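Local coordinates for protein tetR-family transcriptional regulator (Streptomyces coelicolor A3, PDB 2QIB) that probably binds regulatory DNA through a helix-turn-helix domain and acts as a transcription factor of the TetR family, at residues D97-H102 against S162-W167; I19-D24 against S41-S46; V134-H139 against L151-W156. All blocks are in the same frame, centred on the assembly; numbering follows the deposited sequence.

Contact 1 (D97-H102 against S162-W167); sequences DFVDEH and STALLW
Val99 sets both its methyls against the helix that carries Ala164 and Trp167, and here the packing is closest. Val99 CG2 rests 3.9 Å from Ala164 CB. Val99 CG1 lies 4.1 Å from that same Ala164 CB. It also reaches the indole in the plane of the ring, at its edge, Val99 CG1 lying 4.0 Å from Trp167 CZ3. With CG1 anti to the backbone N (chi1 173°), the valine straddles the alanine methyl and still meets the tryptophan, Val99 and Trp167 running past each other in opposite senses. A small residue suits position 164, where the backbones come nearest: the CA atoms of Val99 and Ala164 are 7.0 Å apart. In the all-helical C-terminal domain of this TetR-family protein, the contact joins helix 84-101 to helix 147-168, the short segments 97-101 and 162-167 crossing at -42°, with Phe106 of helix 103-116 also packing on Val99. Toward the CH2 corner of the indole the contact loosens and turns polar. Asp100 meets Trp167 through its aliphatic part alone, CB lying 4.1 Å from Trp167 CH2, while its carboxylate, in a partly exposed position, makes a salt bridge through OD1 to Arg171.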
# COMPACT_ATOMS: atom_id res chain seq x y z
N ASP A 97 10.18 7.60 13.08
CA ASP A 97 10.04 8.10 14.48
C ASP A 97 8.54 8.15 14.79
O ASP A 97 8.08 7.67 15.83
CB ASP A 97 10.60 9.52 14.58
CG ASP A 97 12.13 9.57 14.66
OD1 ASP A 97 12.79 8.52 14.80
OD2 ASP A 97 12.66 10.71 14.57
N PHE A 98 7.80 8.75 13.87
CA PHE A 98 6.34 8.88 14.05
C PHE A 98 5.66 7.54 14.21
O PHE A 98 4.85 7.32 15.11
CB PHE A 98 5.73 9.63 12.86
CG PHE A 98 4.24 9.85 13.01
CD1 PHE A 98 3.75 11.00 13.64
CD2 PHE A 98 3.34 8.90 12.53
CE1 PHE A 98 2.37 11.18 13.79
CE2 PHE A 98 1.96 9.07 12.67
CZ PHE A 98 1.47 10.21 13.29
N VAL A 99 5.96 6.62 13.29
CA VAL A 99 5.36 5.26 13.27
C VAL A 99 5.68 4.52 14.58
O VAL A 99 4.80 3.91 15.20
CB VAL A 99 5.82 4.45 12.03
CG1 VAL A 99 5.34 3.02 12.12
CG2 VAL A 99 5.28 5.13 10.74
N ASP A 100 6.93 4.61 15.02
CA ASP A 100 7.32 4.04 16.31
C ASP A 100 6.45 4.59 17.44
O ASP A 100 5.82 3.83 18.18
CB ASP A 100 8.79 4.38 16.57
CG ASP A 100 9.35 3.70 17.84
OD1 ASP A 100 8.66 2.88 18.49
OD2 ASP A 100 10.49 4.03 18.19
N GLU A 101 6.40 5.91 17.53
CA GLU A 101 5.71 6.64 18.62
C GLU A 101 4.23 6.28 18.69
O GLU A 101 3.62 6.30 19.78
CB GLU A 101 5.81 8.16 18.37
CG GLU A 101 7.20 8.75 18.61
CD GLU A 101 7.37 10.14 17.96
OE1 GLU A 101 6.36 10.85 17.70
OE2 GLU A 101 8.54 10.52 17.70
N HIS A 102 3.65 5.98 17.52
CA HIS A 102 2.20 5.75 17.40
C HIS A 102 1.88 4.32 16.97
O HIS A 102 0.76 4.06 16.52
CB HIS A 102 1.62 6.73 16.38
CG HIS A 102 1.78 8.16 16.79
ND1 HIS A 102 2.82 8.95 16.35
CD2 HIS A 102 1.04 8.94 17.62
CE1 HIS A 102 2.71 10.16 16.88
NE2 HIS A 102 1.63 10.18 17.65
N SER A 162 3.09 0.41 3.57
CA SER A 162 3.19 -1.03 3.76
C SER A 162 4.46 -1.43 4.51
O SER A 162 4.45 -2.27 5.40
CB SER A 162 3.17 -1.72 2.40
OG SER A 162 3.12 -3.12 2.60
N THR A 163 5.57 -0.82 4.09
CA THR A 163 6.87 -1.10 4.68
C THR A 163 6.84 -0.78 6.18
O THR A 163 7.32 -1.59 6.99
CB THR A 163 7.99 -0.34 3.95
OG1 THR A 163 8.10 -0.85 2.61
CG2 THR A 163 9.34 -0.52 4.63
N ALA A 164 6.30 0.38 6.55
CA ALA A 164 6.25 0.75 7.97
C ALA A 164 5.35 -0.22 8.75
O ALA A 164 5.69 -0.64 9.86
CB ALA A 164 5.73 2.20 8.13
N LEU A 165 4.22 -0.62 8.17
CA LEU A 165 3.30 -1.54 8.85
C LEU A 165 3.94 -2.92 9.03
O LEU A 165 3.84 -3.57 10.10
CB LEU A 165 2.00 -1.68 8.04
CG LEU A 165 1.11 -0.45 8.05
CD1 LEU A 165 0.03 -0.59 6.97
CD2 LEU A 165 0.49 -0.25 9.51
N LEU A 166 4.66 -3.37 8.00
CA LEU A 166 5.31 -4.66 8.08
C LEU A 166 6.45 -4.60 9.09
O LEU A 166 6.73 -5.59 9.79
CB LEU A 166 5.81 -5.11 6.69
CG LEU A 166 4.65 -5.47 5.74
CD1 LEU A 166 5.10 -5.45 4.26
CD2 LEU A 166 4.02 -6.86 6.13
N TRP A 167 7.12 -3.43 9.17
CA TRP A 167 8.22 -3.22 10.13
C TRP A 167 7.69 -3.41 11.56
O TRP A 167 8.26 -4.18 12.35
CB TRP A 167 8.88 -1.87 9.95
CG TRP A 167 9.82 -1.54 11.07
CD1 TRP A 167 11.00 -2.17 11.38
CD2 TRP A 167 9.63 -0.53 12.05
NE1 TRP A 167 11.59 -1.55 12.49
CE2 TRP A 167 10.75 -0.55 12.92
CE3 TRP A 167 8.63 0.45 12.25
CZ2 TRP A 167 10.88 0.35 14.00
CZ3 TRP A 167 8.75 1.34 13.33
CH2 TRP A 167 9.87 1.29 14.17

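Contact 2 (I19-D24 against S41-S46); sequences IGVALD and SAAGIS
Helix 36-43 opens the predicted helix-turn-helix of the N-terminal DNA-binding domain, and here its last turn packs on helix 11-28, with Val21 as the one side chain of 19-24 that makes the contact. The isopropyl group divides its two methyls between neighbouring alanines. Val21 CG1, anti to the backbone N (chi1 166°), presses on Ala42 CB at 3.5 Å, tighter than usual for two carbons, and also lies 4.1 Å from the backbone N of Ala43. Val21 CG2 spreads over the next residue, 4.1 Å from Ala43 CA and 4.2 Å from Ala43 CB. Alanine suits both places because a single methyl lets the helices come close, the CA atoms of Val21 and Ala43 being 6.3 Å apart. The two alanines differ in their surroundings: Ala42 sits at the exposed border, whereas Ala43 is buried, with Gln17 and Leu18 of helix 11-28 also against it. Immediately after them the helix stops in a Schellman motif at Gly44, whose positive phi (79°) is one that glycine adopts easily. The chain then turns through Ile45, which packs on Arg14 and Leu18, into the second helix of the motif. Ser46 is the N-cap of that helix, its OG hydrogen-bonded to the backbone N of Leu49.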
# COMPACT_ATOMS: atom_id res chain seq x y z
N ILE A 19 -7.55 15.93 24.21
CA ILE A 19 -7.12 15.41 22.89
C ILE A 19 -5.76 14.74 23.04
O ILE A 19 -5.55 13.67 22.46
CB ILE A 19 -7.10 16.54 21.80
CG1 ILE A 19 -8.53 17.06 21.58
CG2 ILE A 19 -6.50 16.02 20.44
CD1 ILE A 19 -8.65 18.34 20.70
N GLY A 20 -4.87 15.35 23.82
CA GLY A 20 -3.50 14.79 24.05
C GLY A 20 -3.53 13.45 24.77
O GLY A 20 -2.80 12.52 24.43
N VAL A 21 -4.38 13.36 25.80
CA VAL A 21 -4.52 12.14 26.56
C VAL A 21 -5.08 11.06 25.65
O VAL A 21 -4.60 9.92 25.64
CB VAL A 21 -5.44 12.39 27.76
CG1 VAL A 21 -5.89 11.08 28.39
CG2 VAL A 21 -4.73 13.30 28.78
N ALA A 22 -6.12 11.42 24.90
CA ALA A 22 -6.71 10.49 23.93
C ALA A 22 -5.69 10.00 22.92
O ALA A 22 -5.61 8.80 22.61
CB ALA A 22 -7.89 11.13 23.21
N LEU A 23 -4.91 10.94 22.38
CA LEU A 23 -3.89 10.57 21.41
C LEU A 23 -2.88 9.61 22.03
O LEU A 23 -2.49 8.61 21.41
CB LEU A 23 -3.18 11.82 20.88
CG LEU A 23 -2.15 11.48 19.79
CD1 LEU A 23 -2.69 10.51 18.70
CD2 LEU A 23 -1.71 12.77 19.17
N ASP A 24 -2.49 9.89 23.27
CA ASP A 24 -1.55 8.99 23.97
C ASP A 24 -2.09 7.54 24.05
O ASP A 24 -1.41 6.59 23.70
CB ASP A 24 -1.26 9.51 25.38
CG ASP A 24 -0.26 8.62 26.11
OD1 ASP A 24 0.80 8.33 25.54
OD2 ASP A 24 -0.54 8.19 27.24
N SER A 41 -9.83 9.10 33.46
CA SER A 41 -8.85 8.83 34.53
C SER A 41 -7.46 9.43 34.25
O SER A 41 -6.91 10.12 35.11
CB SER A 41 -8.77 7.32 34.82
OG SER A 41 -7.77 7.04 35.77
N ALA A 42 -6.91 9.19 33.06
CA ALA A 42 -5.63 9.77 32.64
C ALA A 42 -5.64 11.30 32.67
O ALA A 42 -4.65 11.93 33.04
CB ALA A 42 -5.25 9.26 31.28
N ALA A 43 -6.78 11.89 32.29
CA ALA A 43 -6.92 13.35 32.29
C ALA A 43 -7.19 13.95 33.68
O ALA A 43 -7.13 15.17 33.85
CB ALA A 43 -8.03 13.77 31.31
N GLY A 44 -7.53 13.11 34.66
CA GLY A 44 -7.82 13.60 36.01
C GLY A 44 -9.21 14.20 36.12
O GLY A 44 -9.45 15.05 36.98
N ILE A 45 -10.14 13.76 35.27
CA ILE A 45 -11.51 14.29 35.32
C ILE A 45 -12.56 13.18 35.37
O ILE A 45 -12.23 12.01 35.25
CB ILE A 45 -11.82 15.25 34.13
CG1 ILE A 45 -11.83 14.50 32.79
CG2 ILE A 45 -10.88 16.43 34.15
CD1 ILE A 45 -12.09 15.37 31.56
N SER A 46 -13.83 13.56 35.54
CA SER A 46 -14.91 12.59 35.60
C SER A 46 -15.34 12.16 34.20
O SER A 46 -15.09 12.86 33.20
CB SER A 46 -16.10 13.19 36.35
OG SER A 46 -16.71 14.15 35.52

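Contact 3 (V134-H139 against L151-W156); sequences VQILSH and LVVRSW
Ile136 and Val153 reach toward each other tip to tip between helix 119-140 and helix 147-168; the segments 134-139 and 151-156 run obliquely, with directions 134° apart. Followed outward, Ile136 begins at CB, 4.1 Å from Val153 CG1. There it branches. Ile136 CG2, anti to the backbone N, meets both valine methyls, Val153 CG1 at 3.9 Å and Val153 CG2 at 4.1 Å. The other branch leaves through CG1, anti to the carbonyl carbon (chi1 -69°), and extends to Ile136 CD1, which lies 3.9 Å from Val153 CG1 and 4.0 Å from Trp156 CZ3, coming at the indole obliquely. A branched, elongated residue suits this place because the short arm meets the valine, and the long one touches the valine and also extends to the tryptophan. With an alanine here, CG2 and CD1 would be gone, which would probably leave a gap beside Val153 and the six-membered ring of Trp156. Leu137 CD2 adds a looser touch, 4.5 Å from Val153 CG2. From helix 175-194, Phe186 packs on Ile136 and meets Trp156 edge-to-face, and Leu182 O accepts the hydrogen bond of Trp156 NE1. Arg154 ties the same two helices by polar means, bonding to Gln130 and making a cation-pi contact with Tyr133. Between the two segments themselves the contacts are all apolar, implying that these side chains are held by shape and dispersion.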
# COMPACT_ATOMS: atom_id res chain seq x y z
N VAL A 134 2.28 16.05 -2.44
CA VAL A 134 2.60 17.45 -2.70
C VAL A 134 4.09 17.76 -2.40
O VAL A 134 4.75 18.48 -3.16
CB VAL A 134 1.64 18.36 -1.91
CG1 VAL A 134 2.17 19.86 -1.90
CG2 VAL A 134 0.24 18.28 -2.53
N GLN A 135 4.59 17.25 -1.29
CA GLN A 135 6.01 17.49 -0.96
C GLN A 135 6.97 16.84 -1.94
O GLN A 135 7.96 17.44 -2.34
CB GLN A 135 6.32 17.06 0.48
CG GLN A 135 5.66 17.96 1.55
CD GLN A 135 5.95 19.47 1.31
OE1 GLN A 135 7.09 19.89 1.18
NE2 GLN A 135 4.89 20.28 1.24
N ILE A 136 6.67 15.59 -2.32
CA ILE A 136 7.54 14.91 -3.27
C ILE A 136 7.57 15.66 -4.60
O ILE A 136 8.62 15.92 -5.11
CB ILE A 136 7.10 13.47 -3.48
CG1 ILE A 136 7.36 12.67 -2.17
CG2 ILE A 136 7.84 12.86 -4.70
CD1 ILE A 136 6.58 11.36 -2.11
N LEU A 137 6.41 16.07 -5.12
CA LEU A 137 6.42 16.85 -6.36
C LEU A 137 7.18 18.17 -6.24
O LEU A 137 7.82 18.58 -7.18
CB LEU A 137 5.02 17.12 -6.85
CG LEU A 137 4.22 15.89 -7.30
CD1 LEU A 137 2.89 16.37 -7.88
CD2 LEU A 137 4.95 15.03 -8.33
N SER A 138 7.07 18.82 -5.09
CA SER A 138 7.80 20.08 -4.85
C SER A 138 9.30 19.86 -5.00
O SER A 138 10.02 20.64 -5.66
CB SER A 138 7.47 20.61 -3.45
OG SER A 138 8.21 21.81 -3.19
N HIS A 139 9.81 18.79 -4.40
CA HIS A 139 11.22 18.49 -4.48
C HIS A 139 11.67 18.09 -5.88
O HIS A 139 12.79 18.45 -6.29
CB HIS A 139 11.61 17.42 -3.48
CG HIS A 139 11.71 17.92 -2.08
ND1 HIS A 139 12.90 18.39 -1.54
CD2 HIS A 139 10.78 18.06 -1.10
CE1 HIS A 139 12.69 18.78 -0.30
NE2 HIS A 139 11.41 18.59 -0.01
N LEU A 151 1.65 8.02 -10.96
CA LEU A 151 1.47 6.63 -10.51
C LEU A 151 2.68 6.15 -9.70
O LEU A 151 2.51 5.53 -8.63
CB LEU A 151 1.23 5.73 -11.72
CG LEU A 151 0.84 4.29 -11.34
CD1 LEU A 151 -0.18 3.65 -12.30
CD2 LEU A 151 2.09 3.46 -11.27
N VAL A 152 3.88 6.45 -10.17
CA VAL A 152 5.10 6.04 -9.46
C VAL A 152 5.08 6.65 -8.06
O VAL A 152 5.34 5.95 -7.07
CB VAL A 152 6.38 6.42 -10.20
CG1 VAL A 152 7.59 6.19 -9.27
CG2 VAL A 152 6.49 5.58 -11.46
N VAL A 153 4.77 7.94 -7.98
CA VAL A 153 4.82 8.63 -6.67
C VAL A 153 3.75 8.07 -5.72
O VAL A 153 4.04 7.70 -4.59
CB VAL A 153 4.73 10.15 -6.82
CG1 VAL A 153 4.62 10.83 -5.42
CG2 VAL A 153 5.93 10.70 -7.63
N ARG A 154 2.50 7.99 -6.18
CA ARG A 154 1.46 7.50 -5.29
C ARG A 154 1.69 6.03 -4.92
O ARG A 154 1.41 5.62 -3.77
CB ARG A 154 0.10 7.74 -5.93
CG ARG A 154 -0.21 9.23 -6.15
CD ARG A 154 -1.73 9.40 -6.19
NE ARG A 154 -2.17 10.77 -6.45
CZ ARG A 154 -2.40 11.70 -5.52
NH1 ARG A 154 -2.21 11.46 -4.22
NH2 ARG A 154 -2.86 12.89 -5.88
N SER A 155 2.21 5.24 -5.85
CA SER A 155 2.43 3.81 -5.55
C SER A 155 3.61 3.68 -4.56
O SER A 155 3.58 2.77 -3.69
CB SER A 155 2.67 2.97 -6.82
OG SER A 155 3.87 3.34 -7.44
N TRP A 156 4.57 4.61 -4.63
CA TRP A 156 5.67 4.62 -3.65
C TRP A 156 5.14 4.96 -2.25
O TRP A 156 5.56 4.36 -1.27
CB TRP A 156 6.78 5.58 -4.02
CG TRP A 156 7.90 5.53 -3.00
CD1 TRP A 156 8.97 4.67 -2.96
CD2 TRP A 156 8.00 6.36 -1.85
NE1 TRP A 156 9.77 4.97 -1.83
CE2 TRP A 156 9.17 5.98 -1.14
CE3 TRP A 156 7.20 7.40 -1.34
CZ2 TRP A 156 9.56 6.63 0.04
CZ3 TRP A 156 7.62 8.06 -0.15
CH2 TRP A 156 8.77 7.64 0.52

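Contacts 1 and 3 share helix 147-168 and belong to the C-terminal domain, with contact 3 nested inside the stretch of chain that contact 1 closes. Their centres are 19 Å apart and their nearest atoms about 7 Å; both also border the second subunit. Contact 2 lies in the DNA-binding domain, its centre 24 Å from that of contact 1 and 36 Å from that of contact 3, which is on the opposite side of the chain's centre. Contacts 1 and 2 nevertheless touch, His102 CD2 packing 4.2 Å from Leu23 CD1. At contact 3 a hexaethylene glycol, probably from the crystallisation liquor, lies about 4 Å from the side chain of Ile136, possibly marking a pocket.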